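Side-chain contacts in acyl-CoA thioester hydrolase ybgC (Escherichia coli K-12, PDB 3GRH), which is a putative outer-membrane thioesterase that belongs to the pectinesterase family yet neither binds pectin nor shows pectinesterase activity: residues Ala45-Asp49 and Ala50-Phe54; Ser198-Asn201 and Gly202-Leu205; Ala370-Val373 and Ile374-Arg377. All blocks are in the same frame, centred on the assembly; numbering follows the deposited sequence.

Contact 1: residues Ala45-Asp49 and Ala50-Phe54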
loop_
_atom_site.group_PDB
_atom_site.type_symbol
_atom_site.label_atom_id
_atom_site.label_comp_id
_atom_site.label_asym_id
_atom_site.label_seq_id
_atom_site.Cartn_x
_atom_site.Cartn_y
_atom_site.Cartn_z
ATOM N N ALA A 45 5.858 19.293 -11.383
ATOM C CA ALA A 45 5.295 17.946 -11.476
ATOM C C ALA A 45 6.176 17.051 -12.313
ATOM O O ALA A 45 6.036 15.831 -12.257
ATOM C CB ALA A 45 3.879 17.971 -12.113
ATOM N N GLN A 46 7.098 17.591 -13.097
ATOM C CA GLN A 46 7.996 16.730 -13.873
ATOM C C GLN A 46 8.897 15.844 -12.991
ATOM O O GLN A 46 9.390 14.804 -13.442
ATOM C CB GLN A 46 8.897 17.569 -14.771
ATOM C CG GLN A 46 8.208 18.431 -15.739
ATOM C CD GLN A 46 9.202 19.225 -16.555
ATOM O OE1 GLN A 46 8.972 20.387 -16.887
ATOM N NE2 GLN A 46 10.342 18.602 -16.852
ATOM N N ASN A 47 9.125 16.251 -11.777
ATOM C CA ASN A 47 9.936 15.443 -10.836
ATOM C C ASN A 47 9.140 14.326 -10.197
ATOM O O ASN A 47 9.724 13.597 -9.391
ATOM C CB ASN A 47 10.484 16.289 -9.719
ATOM C CG ASN A 47 11.759 17.017 -10.101
ATOM O OD1 ASN A 47 12.385 16.744 -11.150
ATOM N ND2 ASN A 47 12.154 17.960 -9.258
ATOM N N PHE A 48 7.844 14.224 -10.470
ATOM C CA PHE A 48 6.943 13.305 -9.774
ATOM C C PHE A 48 6.240 12.345 -10.670
ATOM O O PHE A 48 5.040 12.313 -10.828
ATOM C CB PHE A 48 5.934 14.086 -8.877
ATOM C CG PHE A 48 6.566 14.862 -7.813
ATOM C CD1 PHE A 48 7.264 14.245 -6.786
ATOM C CD2 PHE A 48 6.505 16.225 -7.835
ATOM C CE1 PHE A 48 7.890 14.991 -5.822
ATOM C CE2 PHE A 48 7.115 16.974 -6.885
ATOM C CZ PHE A 48 7.820 16.355 -5.869
ATOM N N ASP A 49 7.051 11.572 -11.336
ATOM C CA ASP A 49 6.583 10.467 -12.163
ATOM C C ASP A 49 7.232 9.188 -11.829
ATOM O O ASP A 49 8.148 9.115 -11.023
ATOM C CB ASP A 49 6.790 10.894 -13.608
ATOM C CG ASP A 49 8.231 11.031 -13.982
ATOM O OD1 ASP A 49 9.100 10.961 -13.097
ATOM O OD2 ASP A 49 8.508 11.158 -15.233
ATOM N N ALA A 50 6.762 8.072 -12.406
ATOM C CA ALA A 50 7.178 6.815 -11.937
ATOM C C ALA A 50 8.658 6.641 -12.035
ATOM O O ALA A 50 9.248 6.110 -11.146
ATOM C CB ALA A 50 6.402 5.695 -12.729
ATOM N N GLN A 51 9.319 7.175 -13.081
ATOM C CA GLN A 51 10.747 7.024 -13.222
ATOM C C GLN A 51 11.573 7.673 -12.109
ATOM O O GLN A 51 12.713 7.271 -11.815
ATOM C CB GLN A 51 11.212 7.465 -14.598
ATOM C CG GLN A 51 11.122 8.908 -14.900
ATOM C CD GLN A 51 11.458 9.259 -16.358
ATOM O OE1 GLN A 51 10.653 9.890 -17.056
ATOM N NE2 GLN A 51 12.648 8.864 -16.810
ATOM N N HIS A 52 11.065 8.754 -11.521
ATOM C CA HIS A 52 11.723 9.343 -10.376
ATOM C C HIS A 52 11.463 8.615 -9.124
ATOM O O HIS A 52 12.372 8.382 -8.272
ATOM C CB HIS A 52 11.297 10.849 -10.275
ATOM C CG HIS A 52 11.994 11.726 -11.261
ATOM N ND1 HIS A 52 11.544 11.873 -12.555
ATOM C CD2 HIS A 52 13.073 12.537 -11.144
ATOM C CE1 HIS A 52 12.340 12.696 -13.211
ATOM N NE2 HIS A 52 13.274 13.124 -12.381
ATOM N N TYR A 53 10.235 8.136 -8.974
ATOM C CA TYR A 53 9.921 7.321 -7.754
ATOM C C TYR A 53 10.654 6.025 -7.718
ATOM O O TYR A 53 10.946 5.488 -6.653
ATOM C CB TYR A 53 8.399 7.055 -7.585
ATOM C CG TYR A 53 7.599 8.176 -7.001
ATOM C CD1 TYR A 53 7.322 9.306 -7.729
ATOM C CD2 TYR A 53 7.116 8.118 -5.715
ATOM C CE1 TYR A 53 6.672 10.373 -7.202
ATOM C CE2 TYR A 53 6.425 9.160 -5.204
ATOM C CZ TYR A 53 6.200 10.315 -5.939
ATOM O OH TYR A 53 5.543 11.400 -5.363
ATOM N N PHE A 54 11.009 5.530 -8.919
ATOM C CA PHE A 54 11.636 4.223 -9.053
ATOM C C PHE A 54 13.129 4.298 -9.323
ATOM O O PHE A 54 13.756 3.309 -9.638
ATOM C CB PHE A 54 10.941 3.391 -10.117
ATOM C CG PHE A 54 9.572 2.906 -9.746
ATOM C CD1 PHE A 54 9.150 2.838 -8.461
ATOM C CD2 PHE A 54 8.774 2.397 -10.731
ATOM C CE1 PHE A 54 7.857 2.324 -8.144
ATOM C CE2 PHE A 54 7.552 1.918 -10.434
ATOM C CZ PHE A 54 7.123 1.883 -9.111
#
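Asp49 and His52 meet at the start of the short helix 50-53, where Asp49 is the N-cap and serves as a worked example of a capping residue that grips a side chain as well as the backbone. Asp49 OD1 accepts from His52 ND1 at 2.7 Å, a short, slightly bent His-carboxylate hydrogen bond (158° at the hydrogen). The oxygen lies close to the imidazole plane, whereas the carboxylate receives the N-H on its syn side, 20° out of its own plane. The same OD1 also draws the backbone N of His52, but this capping bond is weak, with 3.3 Å between the two atoms. Asp49 reaches both because its CG sits between its backbone N and carbonyl carbon (chi1 67°), folding the carboxylate back over the first helical turn. With one carboxylate oxygen holding both ND1 and the main chain of His52, rotation of the imidazole is restricted, and the nearby negative charge would probably favour a protonated ring.

One face of that ring rests on the preceding beta turn, Ala45-Phe48: Asn47 CA stands almost exactly over its centre, 4.2 Å from the centroid, as a CH-pi contact. On the inner side, Phe48 and Tyr53 pack together, Phe48 CD1 lying 3.9 Å from Tyr53 CE1, which approaches in the plane of the Phe48 ring.

Beyond this first shell, both aromatic residues lie against Val353 on strand 351-355, and Tyr53 OH is hydrogen-bonded to Gln351 NE2. Tyr319 meets the Tyr53 ring edge-to-face and bonds through its OH to Asn47 O. Helical pairing begins at the cap itself, with Tyr53 N donating to Asp49 O over 3.1 Å.

Contact 2: residues Ser198-Asn201 and Gly202-Leu205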
loop_
_atom_site.group_PDB
_atom_site.type_symbol
_atom_site.label_atom_id
_atom_site.label_comp_id
_atom_site.label_asym_id
_atom_site.label_seq_id
_atom_site.Cartn_x
_atom_site.Cartn_y
_atom_site.Cartn_z
ATOM N N SER A 198 4.687 -9.927 3.069
ATOM C CA SER A 198 5.846 -10.306 2.244
ATOM C C SER A 198 7.060 -9.483 2.513
ATOM O O SER A 198 6.947 -8.288 2.632
ATOM C CB SER A 198 5.491 -10.156 0.809
ATOM O OG SER A 198 6.580 -10.474 -0.061
ATOM N N GLN A 199 8.213 -10.174 2.616
ATOM C CA GLN A 199 9.499 -9.515 2.530
ATOM C C GLN A 199 10.232 -9.905 1.265
ATOM O O GLN A 199 11.437 -9.639 1.106
ATOM C CB GLN A 199 10.356 -9.874 3.714
ATOM C CG GLN A 199 9.694 -9.511 5.013
ATOM C CD GLN A 199 10.703 -9.207 6.017
ATOM O OE1 GLN A 199 11.698 -9.943 6.160
ATOM N NE2 GLN A 199 10.563 -8.041 6.642
ATOM N N ASN A 200 9.585 -10.595 0.353
ATOM C CA ASN A 200 10.238 -11.110 -0.869
ATOM C C ASN A 200 10.451 -9.965 -1.876
ATOM O O ASN A 200 9.512 -9.301 -2.343
ATOM C CB ASN A 200 9.260 -12.152 -1.459
ATOM C CG ASN A 200 9.776 -12.906 -2.613
ATOM O OD1 ASN A 200 9.254 -12.794 -3.759
ATOM N ND2 ASN A 200 10.844 -13.641 -2.392
ATOM N N ASN A 201 11.718 -9.757 -2.270
ATOM C CA ASN A 201 12.005 -8.858 -3.350
ATOM C C ASN A 201 11.487 -9.487 -4.598
ATOM O O ASN A 201 11.686 -10.686 -4.844
ATOM C CB ASN A 201 13.500 -8.592 -3.487
ATOM C CG ASN A 201 14.100 -7.847 -2.332
ATOM O OD1 ASN A 201 13.440 -7.127 -1.581
ATOM N ND2 ASN A 201 15.421 -8.049 -2.177
ATOM N N GLY A 202 10.853 -8.701 -5.428
ATOM C CA GLY A 202 10.322 -9.347 -6.597
ATOM C C GLY A 202 9.009 -10.013 -6.520
ATOM O O GLY A 202 8.614 -10.603 -7.530
ATOM N N LEU A 203 8.328 -9.939 -5.408
ATOM C CA LEU A 203 6.945 -10.493 -5.289
ATOM C C LEU A 203 6.085 -9.919 -6.374
ATOM O O LEU A 203 6.107 -8.724 -6.628
ATOM C CB LEU A 203 6.377 -10.096 -3.957
ATOM C CG LEU A 203 4.998 -10.696 -3.659
ATOM C CD1 LEU A 203 5.146 -12.131 -3.145
ATOM C CD2 LEU A 203 4.309 -9.753 -2.607
ATOM N N GLN A 204 5.283 -10.789 -7.002
ATOM C CA GLN A 204 4.273 -10.391 -7.941
ATOM C C GLN A 204 2.969 -10.990 -7.505
ATOM O O GLN A 204 2.923 -12.162 -7.205
ATOM C CB GLN A 204 4.644 -10.935 -9.293
ATOM C CG GLN A 204 5.839 -10.243 -9.872
ATOM C CD GLN A 204 6.246 -10.778 -11.234
ATOM O OE1 GLN A 204 5.834 -11.843 -11.721
ATOM N NE2 GLN A 204 7.135 -10.027 -11.880
ATOM N N LEU A 205 1.921 -10.189 -7.415
ATOM C CA LEU A 205 0.540 -10.639 -7.060
ATOM C C LEU A 205 -0.406 -10.221 -8.167
ATOM O O LEU A 205 -0.305 -9.139 -8.664
ATOM C CB LEU A 205 0.059 -10.003 -5.780
ATOM C CG LEU A 205 0.859 -10.267 -4.547
ATOM C CD1 LEU A 205 0.258 -9.562 -3.341
ATOM C CD2 LEU A 205 0.993 -11.771 -4.202
#
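Ser198 and Leu203 come together because both side chains are trans about their first torsion: OG of Ser198 lies opposite its own backbone N (chi1 178°), as does CG of Leu203 (chi1 -175°). The hydroxyl and the isobutyl group thereby face each other, and Leu203 CD2 settles 3.5 Å from Ser198 OG and about as close to the serine CB. This is van der Waals packing of a methyl group against a hydroxyl oxygen that also accepts from Asn200 N, with 3.0 Å between Ser198 OG and that nitrogen, in an ST turn.

Overlapping it at Asn200 is a type II beta turn that runs on to Leu203. Its closing bond, Leu203 N to Asn200 O, is weak at 3.3 Å, and Gly202 occupies the third position with a positive phi of 84°, as this turn type requires. The amide of Asn200 projects beside the turn, where its OD1 passes 3.6 Å from Leu203 CA. Its polar end is committed to the chain at the start of strand 130-134: OD1 receives Ile130 N and ND2 gives to Gly128 O, just ahead of the strand. These bonds supply partners for a buried amide and hold its flat group in a fixed orientation. Val123, at the end of strand 115-123, touches Ser198, Asn200 and Leu203 alike.

Two overlapping turns of this kind let the chain swing sharply from strand 196-198 into strand 204-206, which belong to different parallel sheets. They form a corner between two faces of the right-handed parallel beta-helix characteristic of the pectinesterase family.

Contact 3: residues Ala370-Val373 and Ile374-Arg377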
loop_
_atom_site.group_PDB
_atom_site.type_symbol
_atom_site.label_atom_id
_atom_site.label_comp_id
_atom_site.label_asym_id
_atom_site.label_seq_id
_atom_site.Cartn_x
_atom_site.Cartn_y
_atom_site.Cartn_z
ATOM N N ALA A 370 -5.433 16.193 6.336
ATOM C CA ALA A 370 -5.617 16.301 7.789
ATOM C C ALA A 370 -4.310 16.501 8.544
ATOM O O ALA A 370 -3.214 16.245 8.046
ATOM C CB ALA A 370 -6.326 15.042 8.293
ATOM N N ASP A 371 -4.430 16.876 9.813
ATOM C CA ASP A 371 -3.239 16.923 10.654
ATOM C C ASP A 371 -2.613 15.547 10.836
ATOM O O ASP A 371 -3.287 14.501 10.679
ATOM C CB ASP A 371 -3.605 17.420 12.027
ATOM C CG ASP A 371 -4.223 18.791 12.013
ATOM O OD1 ASP A 371 -4.267 19.478 10.952
ATOM O OD2 ASP A 371 -4.708 19.204 13.116
ATOM N N ALA A 372 -1.341 15.520 11.227
ATOM C CA ALA A 372 -0.612 14.230 11.290
ATOM C C ALA A 372 -1.070 13.338 12.401
ATOM O O ALA A 372 -1.483 13.818 13.474
ATOM C CB ALA A 372 0.864 14.465 11.433
ATOM N N VAL A 373 -1.029 12.037 12.132
ATOM C CA VAL A 373 -1.332 11.090 13.188
ATOM C C VAL A 373 -0.056 10.917 14.017
ATOM O O VAL A 373 1.077 11.097 13.530
ATOM C CB VAL A 373 -1.991 9.821 12.657
ATOM C CG1 VAL A 373 -1.123 9.149 11.727
ATOM C CG2 VAL A 373 -2.447 8.876 13.812
ATOM N N ILE A 374 -0.286 10.643 15.309
ATOM C CA ILE A 374 0.750 10.364 16.310
ATOM C C ILE A 374 1.252 11.673 16.890
ATOM O O ILE A 374 1.189 11.889 18.097
ATOM C CB ILE A 374 1.911 9.435 15.798
ATOM C CG1 ILE A 374 1.341 8.039 15.458
ATOM C CG2 ILE A 374 2.999 9.271 16.874
ATOM C CD1 ILE A 374 2.297 7.143 14.705
ATOM N N SER A 375 1.720 12.563 16.042
ATOM C CA SER A 375 2.239 13.815 16.500
ATOM C C SER A 375 1.251 14.961 16.564
ATOM O O SER A 375 1.538 15.952 17.231
ATOM C CB SER A 375 3.335 14.275 15.580
ATOM O OG SER A 375 2.717 14.532 14.331
ATOM N N ASN A 376 0.110 14.815 15.887
ATOM C CA ASN A 376 -0.889 15.856 15.753
ATOM C C ASN A 376 -0.344 17.137 15.181
ATOM O O ASN A 376 -0.912 18.172 15.383
ATOM C CB ASN A 376 -1.638 16.089 17.051
ATOM C CG ASN A 376 -2.146 14.802 17.655
ATOM O OD1 ASN A 376 -2.698 13.963 16.951
ATOM N ND2 ASN A 376 -2.003 14.661 18.993
ATOM N N ARG A 377 0.708 17.013 14.367
ATOM C CA ARG A 377 1.305 18.144 13.705
ATOM C C ARG A 377 0.306 18.762 12.726
ATOM O O ARG A 377 -0.205 18.076 11.833
ATOM C CB ARG A 377 2.532 17.701 12.955
ATOM C CG ARG A 377 3.126 18.815 12.124
ATOM C CD ARG A 377 4.420 18.430 11.439
ATOM N NE ARG A 377 4.387 17.194 10.631
ATOM C CZ ARG A 377 4.798 17.077 9.381
ATOM N NH1 ARG A 377 5.193 18.141 8.688
ATOM N NH2 ARG A 377 4.764 15.892 8.834
HETATM O O HOH W 1 -3.259 18.749 15.523
HETATM O O HOH W 2 -4.089 13.582 14.331
#
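At the end of strand 369-373, the last strand in its row of the beta-helix, Ala372 and Arg377 close a tight loop beside the predicted active site. Ala372 N donates to Arg377 O at 2.9 Å in an almost straight bond of 172°, and Ala372 CB lies 3.9 Å from Arg377 CB.

Inside the loop, Ser375 N reaches back to Val373 O at 3.0 Å. This weak bond spans Ile374, whose positive phi of 86° gives the geometry of a classic gamma turn. An ST turn overlaps it at Ser375: Ser375 OG accepts from Arg377 N at 3.2 Å, with chi1 of 66° placing the hydroxyl where it also rests 3.4 Å from Ala372 CB. Water 2 bridges the two segments, donating to Ala372 O at 2.8 Å and to Asn376 OD1 at 3.0 Å.

Val373, pointing away from the loop, packs its side chain about 4 Å from those of Asp280, the predicted nucleophile, and Arg340, a substrate-binding residue by similarity. On another side Asp343 OD2 ties the turn to the preceding coil, taking a salt bridge from Arg377 NE and a hydrogen bond with Ser375 OG. Because the serine and arginine converge on that one carboxylate oxygen, Asp343 is probably kept ionised, and the two side chains are held in fixed relation.

Overall arrangement
The three contacts follow in series along the chain, each a local contact on a different part of the beta-helix. Contact 1 comes first, on an N-terminal segment laid outside strands 287-291 and 351-355, two members of one parallel sheet. Contact 2 lies in the corner leading into strand 204-206 of that same sheet, with its centre about 22 Å from that of contact 1. Contact 3 ends strand 369-373, which belongs with the other strand group; its centre is about 26 Å from that of contact 1 and about 31 Å from that of contact 2, the latter two on opposite sides of the chain's centre. None touches another. Contact 3 alone adjoins the predicted active site; contacts 1 and 2 lie away from it.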